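Local atomic coordinates of peroxisomal membrane protein LPX1 (PDB entry 2Y6U), a protein that hydrolyses ester bonds of lipids in yeast peroxisomes, with acyl esterase, triacylglycerol lipase and phospholipase A activity. Residues P73-A78 against Y84-V89; P136-V141 against L346-Q351; V95-S100 against L263-N268; D116-V121 against A151-V156. All blocks are in the same frame, centred on the assembly; numbering follows the deposited sequence.

Contact 1 (P73-A78 against Y84-V89)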
loop_
_atom_site.group_PDB
_atom_site.type_symbol
_atom_site.label_atom_id
_atom_site.label_comp_id
_atom_site.label_asym_id
_atom_site.label_seq_id
_atom_site.Cartn_x
_atom_site.Cartn_y
_atom_site.Cartn_z
ATOM N N PRO A 73 -27.401 -2.019 -14.803
ATOM C CA PRO A 73 -28.254 -1.165 -15.606
ATOM C C PRO A 73 -29.015 -0.119 -14.782
ATOM O O PRO A 73 -29.630 0.746 -15.358
ATOM C CB PRO A 73 -29.202 -2.145 -16.316
ATOM C CG PRO A 73 -28.989 -3.447 -15.644
ATOM C CD PRO A 73 -27.908 -3.394 -14.705
ATOM N N ARG A 74 -28.930 -0.180 -13.445
ATOM C CA ARG A 74 -29.776 0.643 -12.596
ATOM C C ARG A 74 -29.005 1.808 -11.947
ATOM O O ARG A 74 -29.609 2.727 -11.382
ATOM C CB ARG A 74 -30.357 -0.256 -11.529
ATOM C CG ARG A 74 -31.435 -1.104 -12.060
ATOM C CD ARG A 74 -31.738 -2.236 -11.105
ATOM N NE ARG A 74 -32.845 -2.993 -11.650
ATOM C CZ ARG A 74 -32.742 -4.008 -12.506
ATOM N NH1 ARG A 74 -31.556 -4.475 -12.932
ATOM N NH2 ARG A 74 -33.835 -4.578 -12.922
ATOM N N LEU A 75 -27.698 1.802 -12.136
ATOM C CA LEU A 75 -26.854 2.844 -11.675
ATOM C C LEU A 75 -27.038 4.207 -12.341
ATOM O O LEU A 75 -27.430 4.297 -13.443
ATOM C CB LEU A 75 -25.404 2.402 -11.705
ATOM C CG LEU A 75 -25.027 1.339 -10.642
ATOM C CD1 LEU A 75 -23.663 0.745 -11.093
ATOM C CD2 LEU A 75 -24.949 1.894 -9.226
ATOM N N VAL A 76 -26.679 5.231 -11.568
ATOM C CA VAL A 76 -26.839 6.659 -11.856
ATOM C C VAL A 76 -26.723 6.926 -13.368
ATOM O O VAL A 76 -25.679 6.741 -14.003
ATOM C CB VAL A 76 -25.803 7.461 -10.921
ATOM C CG1 VAL A 76 -24.396 7.675 -11.564
ATOM C CG2 VAL A 76 -26.416 8.729 -10.178
ATOM N N ALA A 77 -27.824 7.371 -13.924
ATOM C CA ALA A 77 -27.897 7.807 -15.333
ATOM C C ALA A 77 -26.946 8.993 -15.517
ATOM O O ALA A 77 -26.708 9.751 -14.552
ATOM C CB ALA A 77 -29.337 8.246 -15.685
ATOM N N ALA A 78 -26.415 9.145 -16.734
ATOM C CA ALA A 78 -25.607 10.276 -17.099
ATOM C C ALA A 78 -26.483 11.479 -16.901
ATOM O O ALA A 78 -27.651 11.501 -17.356
ATOM C CB ALA A 78 -25.155 10.168 -18.544
ATOM N N TYR A 84 -21.726 14.610 -15.719
ATOM C CA TYR A 84 -20.965 13.426 -15.342
ATOM C C TYR A 84 -21.602 12.225 -16.069
ATOM O O TYR A 84 -22.755 12.313 -16.558
ATOM C CB TYR A 84 -20.997 13.251 -13.817
ATOM C CG TYR A 84 -22.373 13.011 -13.152
ATOM C CD1 TYR A 84 -22.953 11.749 -13.130
ATOM C CD2 TYR A 84 -23.052 14.043 -12.497
ATOM C CE1 TYR A 84 -24.176 11.511 -12.510
ATOM C CE2 TYR A 84 -24.282 13.813 -11.875
ATOM C CZ TYR A 84 -24.830 12.529 -11.869
ATOM O OH TYR A 84 -26.063 12.283 -11.252
ATOM N N ALA A 85 -20.850 11.152 -16.128
ATOM C CA ALA A 85 -21.297 9.858 -16.596
ATOM C C ALA A 85 -20.350 8.787 -16.107
ATOM O O ALA A 85 -19.145 9.002 -15.994
ATOM C CB ALA A 85 -21.377 9.823 -18.204
ATOM N N ILE A 86 -20.906 7.616 -15.851
ATOM C CA ILE A 86 -20.128 6.448 -15.526
ATOM C C ILE A 86 -19.242 6.056 -16.677
ATOM O O ILE A 86 -19.696 5.902 -17.842
ATOM C CB ILE A 86 -20.983 5.216 -15.125
ATOM C CG1 ILE A 86 -21.713 5.488 -13.816
ATOM C CG2 ILE A 86 -20.084 3.970 -14.892
ATOM C CD1 ILE A 86 -22.757 4.396 -13.550
ATOM N N ASP A 87 -17.953 5.957 -16.415
ATOM C CA ASP A 87 -17.058 5.551 -17.463
ATOM C C ASP A 87 -16.699 4.093 -17.300
ATOM O O ASP A 87 -16.756 3.368 -18.251
ATOM C CB ASP A 87 -15.843 6.451 -17.463
ATOM C CG ASP A 87 -15.020 6.338 -18.734
ATOM O OD1 ASP A 87 -15.572 6.594 -19.856
ATOM O OD2 ASP A 87 -13.829 5.949 -18.583
ATOM N N LYS A 88 -16.182 3.685 -16.139
ATOM C CA LYS A 88 -15.817 2.304 -15.838
ATOM C C LYS A 88 -16.469 1.791 -14.564
ATOM O O LYS A 88 -16.550 2.504 -13.584
ATOM C CB LYS A 88 -14.323 2.141 -15.649
ATOM C CG LYS A 88 -13.475 2.446 -16.891
ATOM C CD LYS A 88 -12.096 1.700 -16.778
ATOM C CE LYS A 88 -11.194 1.792 -17.989
ATOM N NZ LYS A 88 -10.028 0.821 -17.715
ATOM N N VAL A 89 -16.842 0.522 -14.546
ATOM C CA VAL A 89 -17.251 -0.153 -13.330
ATOM C C VAL A 89 -16.424 -1.415 -13.205
ATOM O O VAL A 89 -16.341 -2.198 -14.163
ATOM C CB VAL A 89 -18.749 -0.588 -13.315
ATOM C CG1 VAL A 89 -19.143 -1.258 -11.964
ATOM C CG2 VAL A 89 -19.644 0.585 -13.600
HETATM O O HOH W 1 -23.851 7.593 -16.113
#

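Contact 2 (P136-V141 against L346-Q351)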
loop_
_atom_site.group_PDB
_atom_site.type_symbol
_atom_site.label_atom_id
_atom_site.label_comp_id
_atom_site.label_asym_id
_atom_site.label_seq_id
_atom_site.Cartn_x
_atom_site.Cartn_y
_atom_site.Cartn_z
ATOM N N PRO A 136 -11.027 14.073 -16.357
ATOM C CA PRO A 136 -11.176 14.254 -14.912
ATOM C C PRO A 136 -12.116 13.216 -14.331
ATOM O O PRO A 136 -13.237 13.078 -14.836
ATOM C CB PRO A 136 -11.859 15.607 -14.791
ATOM C CG PRO A 136 -12.631 15.754 -16.027
ATOM C CD PRO A 136 -11.966 14.926 -17.097
ATOM N N ALA A 137 -11.680 12.546 -13.268
ATOM C CA ALA A 137 -12.353 11.361 -12.820
ATOM C C ALA A 137 -12.774 11.587 -11.366
ATOM O O ALA A 137 -12.148 12.383 -10.628
ATOM C CB ALA A 137 -11.414 10.212 -12.903
ATOM N N LEU A 138 -13.838 10.915 -10.988
ATOM C CA LEU A 138 -14.172 10.732 -9.599
ATOM C C LEU A 138 -14.428 9.239 -9.396
ATOM O O LEU A 138 -15.116 8.625 -10.159
ATOM C CB LEU A 138 -15.427 11.500 -9.211
ATOM C CG LEU A 138 -15.264 13.052 -9.151
ATOM C CD1 LEU A 138 -16.618 13.798 -8.921
ATOM C CD2 LEU A 138 -14.178 13.558 -8.063
ATOM N N ASN A 139 -13.799 8.709 -8.357
ATOM C CA ASN A 139 -13.817 7.302 -8.158
ATOM C C ASN A 139 -14.552 6.990 -6.893
ATOM O O ASN A 139 -14.279 7.615 -5.848
ATOM C CB ASN A 139 -12.388 6.844 -8.015
ATOM C CG ASN A 139 -11.508 7.105 -9.285
ATOM O OD1 ASN A 139 -11.973 6.986 -10.416
ATOM N ND2 ASN A 139 -10.271 7.612 -9.054
ATOM N N VAL A 140 -15.380 5.976 -6.954
ATOM C CA VAL A 140 -16.252 5.610 -5.837
ATOM C C VAL A 140 -16.065 4.129 -5.547
ATOM O O VAL A 140 -15.985 3.343 -6.485
ATOM C CB VAL A 140 -17.708 5.792 -6.220
ATOM C CG1 VAL A 140 -18.679 5.376 -4.973
ATOM C CG2 VAL A 140 -17.967 7.190 -6.796
ATOM N N VAL A 141 -15.864 3.768 -4.283
ATOM C CA VAL A 141 -15.763 2.343 -3.892
ATOM C C VAL A 141 -16.974 2.017 -3.079
ATOM O O VAL A 141 -17.360 2.801 -2.241
ATOM C CB VAL A 141 -14.451 2.014 -3.132
ATOM C CG1 VAL A 141 -14.289 2.888 -1.868
ATOM C CG2 VAL A 141 -14.316 0.452 -2.820
ATOM N N LEU A 346 -22.269 16.909 -7.659
ATOM C CA LEU A 346 -22.773 18.258 -7.734
ATOM C C LEU A 346 -21.974 19.247 -6.904
ATOM O O LEU A 346 -21.841 20.401 -7.311
ATOM C CB LEU A 346 -24.254 18.313 -7.326
ATOM C CG LEU A 346 -25.272 18.199 -8.471
ATOM C CD1 LEU A 346 -26.650 18.555 -7.956
ATOM C CD2 LEU A 346 -24.928 19.107 -9.663
ATOM N N THR A 347 -21.454 18.822 -5.758
ATOM C CA THR A 347 -20.693 19.707 -4.907
ATOM C C THR A 347 -19.175 19.553 -5.074
ATOM O O THR A 347 -18.393 20.205 -4.373
ATOM C CB THR A 347 -21.098 19.484 -3.417
ATOM O OG1 THR A 347 -20.790 18.166 -3.024
ATOM C CG2 THR A 347 -22.627 19.709 -3.204
ATOM N N SER A 348 -18.742 18.708 -6.013
ATOM C CA SER A 348 -17.324 18.402 -6.107
ATOM C C SER A 348 -16.577 19.532 -6.834
ATOM O O SER A 348 -17.057 19.984 -7.847
ATOM C CB SER A 348 -17.091 17.068 -6.803
ATOM O OG SER A 348 -15.748 16.697 -6.580
ATOM N N PRO A 349 -15.401 19.963 -6.320
ATOM C CA PRO A 349 -14.650 21.038 -6.984
ATOM C C PRO A 349 -14.353 20.781 -8.469
ATOM O O PRO A 349 -14.060 19.648 -8.849
ATOM C CB PRO A 349 -13.337 21.090 -6.178
ATOM C CG PRO A 349 -13.694 20.590 -4.833
ATOM C CD PRO A 349 -14.744 19.538 -5.066
ATOM N N LEU A 350 -14.435 21.820 -9.302
ATOM C CA LEU A 350 -13.945 21.716 -10.681
ATOM C C LEU A 350 -12.414 21.463 -10.609
ATOM O O LEU A 350 -11.762 22.134 -9.813
ATOM C CB LEU A 350 -14.286 22.973 -11.511
ATOM C CG LEU A 350 -15.752 23.461 -11.622
ATOM C CD1 LEU A 350 -15.959 24.138 -12.978
ATOM C CD2 LEU A 350 -16.822 22.363 -11.412
ATOM N N GLN A 351 -11.790 20.536 -11.360
ATOM C CA GLN A 351 -12.298 19.749 -12.501
ATOM C C GLN A 351 -11.768 20.389 -13.800
ATOM O O GLN A 351 -12.538 20.891 -14.621
ATOM C CB GLN A 351 -13.833 19.544 -12.494
ATOM C CG GLN A 351 -14.432 18.737 -13.636
ATOM C CD GLN A 351 -15.265 19.610 -14.588
ATOM O OE1 GLN A 351 -16.247 20.249 -14.170
ATOM N NE2 GLN A 351 -14.870 19.648 -15.869
#

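Contact 3 (V95-S100 against L263-N268)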
loop_
_atom_site.group_PDB
_atom_site.type_symbol
_atom_site.label_atom_id
_atom_site.label_comp_id
_atom_site.label_asym_id
_atom_site.label_seq_id
_atom_site.Cartn_x
_atom_site.Cartn_y
_atom_site.Cartn_z
ATOM N N VAL A 95 -9.310 -13.279 -3.916
ATOM C CA VAL A 95 -8.530 -14.444 -4.351
ATOM C C VAL A 95 -9.191 -15.764 -4.048
ATOM O O VAL A 95 -9.020 -16.715 -4.812
ATOM C CB VAL A 95 -7.075 -14.472 -3.752
ATOM C CG1 VAL A 95 -6.157 -13.372 -4.369
ATOM C CG2 VAL A 95 -7.116 -14.452 -2.217
ATOM N N ASN A 96 -9.946 -15.831 -2.936
ATOM C CA ASN A 96 -10.584 -17.050 -2.550
ATOM C C ASN A 96 -12.090 -17.149 -2.794
ATOM O O ASN A 96 -12.768 -17.929 -2.161
ATOM C CB ASN A 96 -10.200 -17.329 -1.064
ATOM C CG ASN A 96 -10.752 -16.311 -0.127
ATOM O OD1 ASN A 96 -11.118 -15.230 -0.550
ATOM N ND2 ASN A 96 -10.885 -16.684 1.156
ATOM N N HIS A 97 -12.581 -16.298 -3.687
ATOM C CA HIS A 97 -13.981 -16.221 -4.095
ATOM C C HIS A 97 -14.158 -16.342 -5.638
ATOM O O HIS A 97 -13.287 -15.929 -6.379
ATOM C CB HIS A 97 -14.623 -14.902 -3.631
ATOM C CG HIS A 97 -14.802 -14.805 -2.137
ATOM N ND1 HIS A 97 -13.728 -14.591 -1.277
ATOM C CD2 HIS A 97 -15.922 -14.783 -1.367
ATOM C CE1 HIS A 97 -14.191 -14.591 -0.029
ATOM N NE2 HIS A 97 -15.513 -14.613 -0.060
ATOM N N GLY A 98 -15.313 -16.813 -6.085
ATOM C CA GLY A 98 -15.723 -16.617 -7.494
ATOM C C GLY A 98 -14.691 -17.176 -8.448
ATOM O O GLY A 98 -14.162 -18.269 -8.246
ATOM N N ASP A 99 -14.426 -16.419 -9.513
ATOM C CA ASP A 99 -13.582 -16.897 -10.616
ATOM C C ASP A 99 -12.157 -16.853 -10.167
ATOM O O ASP A 99 -11.320 -17.621 -10.701
ATOM C CB ASP A 99 -13.832 -16.074 -11.881
ATOM C CG ASP A 99 -15.189 -16.385 -12.527
ATOM O OD1 ASP A 99 -15.671 -17.538 -12.476
ATOM O OD2 ASP A 99 -15.773 -15.456 -13.111
ATOM N N SER A 100 -11.848 -16.007 -9.167
ATOM C CA SER A 100 -10.495 -15.961 -8.683
ATOM C C SER A 100 -10.160 -17.248 -7.953
ATOM O O SER A 100 -9.114 -17.839 -8.203
ATOM C CB SER A 100 -10.295 -14.799 -7.731
ATOM O OG SER A 100 -10.406 -13.565 -8.464
ATOM N N LEU A 263 -15.618 -20.364 5.356
ATOM C CA LEU A 263 -15.451 -20.428 6.800
ATOM C C LEU A 263 -14.241 -19.614 7.267
ATOM O O LEU A 263 -14.328 -18.918 8.276
ATOM C CB LEU A 263 -15.338 -21.857 7.282
ATOM C CG LEU A 263 -16.677 -22.632 7.204
ATOM C CD1 LEU A 263 -16.462 -24.115 7.515
ATOM C CD2 LEU A 263 -17.759 -22.047 8.167
ATOM N N LEU A 264 -13.115 -19.723 6.545
ATOM C CA LEU A 264 -11.927 -18.950 6.856
ATOM C C LEU A 264 -12.104 -17.433 6.821
ATOM O O LEU A 264 -11.275 -16.699 7.401
ATOM C CB LEU A 264 -10.786 -19.333 5.877
ATOM C CG LEU A 264 -10.174 -20.698 6.020
ATOM C CD1 LEU A 264 -9.281 -21.127 4.854
ATOM C CD2 LEU A 264 -9.437 -20.822 7.382
ATOM N N CYS A 265 -13.146 -16.940 6.152
ATOM C CA CYS A 265 -13.445 -15.539 6.165
ATOM C C CYS A 265 -13.871 -15.064 7.538
ATOM O O CYS A 265 -13.878 -13.885 7.735
ATOM C CB CYS A 265 -14.580 -15.210 5.211
ATOM S SG CYS A 265 -14.044 -15.407 3.487
ATOM N N TYR A 266 -14.264 -15.976 8.430
ATOM C CA TYR A 266 -14.820 -15.673 9.722
ATOM C C TYR A 266 -13.839 -15.957 10.867
ATOM O O TYR A 266 -14.187 -15.757 12.004
ATOM C CB TYR A 266 -16.167 -16.429 9.941
ATOM C CG TYR A 266 -17.189 -16.072 8.900
ATOM C CD1 TYR A 266 -18.067 -14.957 9.078
ATOM C CD2 TYR A 266 -17.274 -16.783 7.718
ATOM C CE1 TYR A 266 -18.982 -14.590 8.082
ATOM C CE2 TYR A 266 -18.174 -16.405 6.693
ATOM C CZ TYR A 266 -19.020 -15.309 6.886
ATOM O OH TYR A 266 -19.913 -14.984 5.924
ATOM N N MET A 267 -12.661 -16.524 10.605
ATOM C CA MET A 267 -11.875 -17.183 11.635
ATOM C C MET A 267 -10.592 -16.416 11.947
ATOM O O MET A 267 -9.851 -16.807 12.798
ATOM C CB MET A 267 -11.503 -18.586 11.139
ATOM C CG MET A 267 -12.785 -19.492 11.019
ATOM S SD MET A 267 -12.470 -21.068 10.106
ATOM C CE MET A 267 -11.407 -21.886 11.262
ATOM N N ASN A 268 -10.354 -15.318 11.257
ATOM C CA ASN A 268 -8.992 -14.719 11.257
ATOM C C ASN A 268 -8.974 -13.220 11.571
ATOM O O ASN A 268 -7.920 -12.580 11.409
ATOM C CB ASN A 268 -8.505 -14.859 9.799
ATOM C CG ASN A 268 -7.047 -14.985 9.712
ATOM O OD1 ASN A 268 -6.338 -15.401 10.675
ATOM N ND2 ASN A 268 -6.519 -14.517 8.575
#

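Contact 4 (D116-V121 against A151-V156)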
loop_
_atom_site.group_PDB
_atom_site.type_symbol
_atom_site.label_atom_id
_atom_site.label_comp_id
_atom_site.label_asym_id
_atom_site.label_seq_id
_atom_site.Cartn_x
_atom_site.Cartn_y
_atom_site.Cartn_z
ATOM N N ASP A 116 -4.617 -7.766 2.848
ATOM C CA ASP A 116 -4.024 -8.323 1.581
ATOM C C ASP A 116 -5.064 -8.187 0.448
ATOM O O ASP A 116 -4.731 -7.773 -0.671
ATOM C CB ASP A 116 -3.657 -9.779 1.709
ATOM C CG ASP A 116 -2.509 -10.047 2.661
ATOM O OD1 ASP A 116 -1.911 -9.130 3.279
ATOM O OD2 ASP A 116 -2.230 -11.295 2.887
ATOM N N GLY A 117 -6.307 -8.549 0.716
ATOM C CA GLY A 117 -7.361 -8.403 -0.263
ATOM C C GLY A 117 -7.575 -6.908 -0.694
ATOM O O GLY A 117 -7.834 -6.632 -1.844
ATOM N N ALA A 118 -7.462 -5.952 0.249
ATOM C CA ALA A 118 -7.453 -4.545 -0.110
ATOM C C ALA A 118 -6.280 -4.151 -0.956
ATOM O O ALA A 118 -6.443 -3.384 -1.966
ATOM C CB ALA A 118 -7.593 -3.607 1.142
ATOM N N ARG A 119 -5.102 -4.668 -0.658
ATOM C CA ARG A 119 -3.999 -4.496 -1.577
ATOM C C ARG A 119 -4.294 -5.020 -3.037
ATOM O O ARG A 119 -3.800 -4.422 -4.031
ATOM C CB ARG A 119 -2.644 -5.056 -1.030
ATOM C CG ARG A 119 -2.072 -4.289 0.170
ATOM C CD ARG A 119 -0.608 -4.538 0.644
ATOM N NE ARG A 119 -0.810 -5.587 1.614
ATOM C CZ ARG A 119 -0.933 -5.464 2.907
ATOM N NH1 ARG A 119 -0.812 -4.390 3.529
ATOM N NH2 ARG A 119 -1.304 -6.498 3.561
ATOM N N ASP A 120 -5.009 -6.111 -3.137
ATOM C CA ASP A 120 -5.408 -6.652 -4.454
ATOM C C ASP A 120 -6.320 -5.667 -5.213
ATOM O O ASP A 120 -6.138 -5.406 -6.408
ATOM C CB ASP A 120 -6.150 -7.968 -4.238
ATOM C CG ASP A 120 -5.209 -9.080 -3.698
ATOM O OD1 ASP A 120 -3.973 -8.970 -3.880
ATOM O OD2 ASP A 120 -5.745 -10.011 -3.055
ATOM N N VAL A 121 -7.261 -5.079 -4.455
ATOM C CA VAL A 121 -8.185 -4.125 -4.977
ATOM C C VAL A 121 -7.396 -2.967 -5.501
ATOM O O VAL A 121 -7.671 -2.439 -6.607
ATOM C CB VAL A 121 -9.209 -3.693 -3.971
ATOM C CG1 VAL A 121 -10.076 -2.492 -4.562
ATOM C CG2 VAL A 121 -10.206 -4.910 -3.607
ATOM N N ALA A 151 -12.945 -1.468 1.575
ATOM C CA ALA A 151 -13.072 -0.087 1.073
ATOM C C ALA A 151 -12.312 0.885 1.970
ATOM O O ALA A 151 -11.600 1.736 1.501
ATOM C CB ALA A 151 -14.556 0.328 0.938
ATOM N N LEU A 152 -12.581 0.807 3.276
ATOM C CA LEU A 152 -11.844 1.589 4.261
ATOM C C LEU A 152 -10.328 1.364 4.224
ATOM O O LEU A 152 -9.542 2.315 4.189
ATOM C CB LEU A 152 -12.376 1.295 5.681
ATOM C CG LEU A 152 -13.763 1.766 6.002
ATOM C CD1 LEU A 152 -14.349 1.077 7.301
ATOM C CD2 LEU A 152 -13.755 3.334 6.141
ATOM N N ALA A 153 -9.924 0.092 4.136
ATOM C CA ALA A 153 -8.514 -0.223 4.103
ATOM C C ALA A 153 -7.836 0.284 2.843
ATOM O O ALA A 153 -6.701 0.724 2.906
ATOM C CB ALA A 153 -8.268 -1.759 4.276
ATOM N N CYS A 154 -8.562 0.258 1.723
ATOM C CA CYS A 154 -8.058 0.879 0.505
ATOM C C CYS A 154 -7.689 2.308 0.716
ATOM O O CYS A 154 -6.591 2.738 0.302
ATOM C CB CYS A 154 -9.095 0.841 -0.637
ATOM S SG CYS A 154 -9.196 -0.859 -1.387
ATOM N N ASP A 155 -8.550 3.056 1.334
ATOM C CA ASP A 155 -8.247 4.494 1.552
ATOM C C ASP A 155 -7.097 4.683 2.493
ATOM O O ASP A 155 -6.241 5.587 2.285
ATOM C CB ASP A 155 -9.476 5.255 2.021
ATOM C CG ASP A 155 -9.257 6.784 1.986
ATOM O OD1 ASP A 155 -9.228 7.293 0.837
ATOM O OD2 ASP A 155 -8.984 7.392 3.058
ATOM N N VAL A 156 -6.978 3.817 3.533
ATOM C CA VAL A 156 -5.893 3.895 4.445
ATOM C C VAL A 156 -4.554 3.712 3.747
ATOM O O VAL A 156 -3.573 4.442 3.990
ATOM C CB VAL A 156 -6.059 2.887 5.639
ATOM C CG1 VAL A 156 -4.735 2.837 6.455
ATOM C CG2 VAL A 156 -7.319 3.330 6.571
#

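Contact 1 (P73-A78 against Y84-V89)
Val76 meets both Tyr84 and Ile86 with its two methyl groups and its carbonyl. Its CG2 lies 3.7 Å from Tyr84 OH, at the far end of the phenol, and its CG1 approaches the ring obliquely, 4.0 Å from Tyr84 CE1, the two side chains crossing at about a right angle. CG1 also packs against Ile86 CG1, whose terminal methyl CD1 reaches on to Leu75, 3.8 Å from Leu75 CB. Farther along the loop, Ala78 CB touches Ala85 CB at 3.8 Å, and a CA-H...O contact runs from Ala78 CA to Tyr84 O. One water ties the backbones together: it donates to Val76 O (2.9 Å) and accepts from Ile86 N (3.0 Å), so the Ile86 N-H finds its acceptor in the water, which in turn is held by a loop carbonyl. The strand is 84-92 of the central alpha/beta hydrolase sheet, lying between strands 35-40 and 51-58; the loop 73-78 belongs to the connection from strand 51-58 back to it. Tyr84 holds CG between its backbone N and carbonyl carbon (chi1 63°), which swings the ring alongside Ala77 and Val76, although its CB does not point at the loop. Beyond this shell, His342 ND1 hydrogen-bonds to Tyr84 OH, fixing the phenol at its outer end. Arg5 binds the carbonyl oxygens of Leu75 and Val76 through its two terminal nitrogens, while Asn338 ND2 of helix 330-347 donates to Arg74 O, and that helix also covers Leu75 through Ile337.

Contact 2 (P136-V141 against L346-Q351)
Leu138 and Ser348 make the closer of two small contacts between the start of strand 137-144, an inner strand of the alpha/beta hydrolase sheet, and the chain leaving helix 330-347. The touching parts of the backbones run in nearly opposite directions, 158° apart, and bury 140 Å² between them. The contacts are van der Waals in kind. Both methyls of Leu138 approach the serine: CD1 and CD2 each lie 3.8 Å from Ser348 OG, so the hydroxyl oxygen sits against the forked end of the leucine, and Ser348 CB is 3.9 Å from Leu138 CD1. Ser348 carries OG anti to its backbone N (chi1 -167°), which directs the oxygen at the strand. The second contact, just before the strand, sets the ring of Pro136 against the aliphatic part of Gln351. Pro136 follows a cis peptide bond; Gln351 and the two residues before it are poorly ordered, so the geometry at Gln351 is doubtful. Of the polar interactions nearby, backbone hydrogen bonds join Leu138 to Arg52 and Asn54 of strand 51-58, whose Leu53 also touches the Leu138 side chain. At the proline, the nearest side-chain approach is Pro136 CB to Gln351 CG, 4.2 Å.

Contact 3 (V95-S100 against L263-N268)
The backbones stay well apart, with the CA atoms of Asn96 and Cys265 the nearest pair at 9.3 Å, and the gap is bridged by side chains from the turn before helix 98-103 and the chain that follows helix 259-264. Cys265 SG comes to the edge of the His97 imidazole, near its plane: it lies 3.6 Å from His97 CE1 and 4.6 Å from the ring centroid, 75° off the ring normal. This is a sulfur-aromatic contact at the edge, not over a face. The side-chain amide nitrogen of Asn96 passes the same sulfur, Asn96 ND2 to Cys265 SG being 4.1 Å, but its hydrogen-bonding partner is Gln261. Asn96 CG stands between its backbone N and carbonyl carbon (chi1 66°), bringing OD1 beside the neighbouring ring, where His97 ND1 donates a weak, bent bond of 2.8 Å to Asn96 OD1. On the other ring nitrogen, His97 NE2 is paired with the backbone N of Gly62, so the imidazole is held from two sides. Phe371 of the second subunit packs on Leu263, and Phe374 of that subunit on Leu264, Met267 and Asn268. Cys265 sits close to, but not in contact with, a GxSxG sequence consistent with the nucleophile elbow of an alpha/beta hydrolase.

Contact 4 (D116-V121 against A151-V156)
Cys154 turns SG anti to its carbonyl carbon (chi1 -76°), and Val121 holds CG1 anti to its backbone N (chi1 172°), settings that bring sulfur and methyl together across two helices. Val121 CG1 lies 3.7 Å from Cys154 SG. The sulfur is lodged between this methyl and the preceding turn of helix 114-125, where it also comes within 3.8 Å of Ala118 O and 4.1 Å of Ala118 CB. Ala118 adds a second point of touch, methyl against methyl, with its CB 3.7 Å from Ala153 CB. The CA atoms of Ala118 and Cys154 are the nearest pair of the two backbones, at 5.5 Å, and small residues at this crossing let the axes approach to 8.7 Å at a signed angle of -71°. All four touching residues are buried. On the flank of helix 114-125, Arg119 bends back to Asp116 within its own helix: Arg119 NH2 forms a salt bridge with Asp116 OD1 at 2.7 Å; the oxygen lies in the guanidinium plane and accepts with its anti lone pair. The other end of this guanidinium, NH1, donates to Leu157 O of the second subunit, while Asp116 OD2 is bound by Ala20 N, so the pair links the helix to both the N-terminal region and the dimer interface. Leu276 of helix 273-279 covers Ala153. Helix 146-157 follows strand 137-144 through a turn carrying a GxSxG sequence, consistent with the tight, strained nucleophile elbow of the alpha/beta hydrolase fold; the crossing packs helix 114-125 against the helix that would follow the nucleophile.

Overall arrangement
Contacts 1 and 2 both involve the central sheet and lie on the same side of the chain's centre, their centres 13 Å apart, without touching; helix 330-347 packs on Leu75 of contact 1 and its end supplies the start of segment 346-351 in contact 2. Contacts 2 and 4 alternate along the chain: helix 114-125 leads to strand 137-144, which leads into helix 146-157, and Val141 CG2 packs against Ala151 CB at 3.8 Å. Contact 3 lies on the opposite side of the chain's centre from contacts 1 and 2, yet touches contact 4 through Val95 CG1 and Asp120 OD2, 3.6 Å apart. Contacts 3 and 4, their centres 15 Å apart, both approach the probable nucleophile elbow and meet the second subunit.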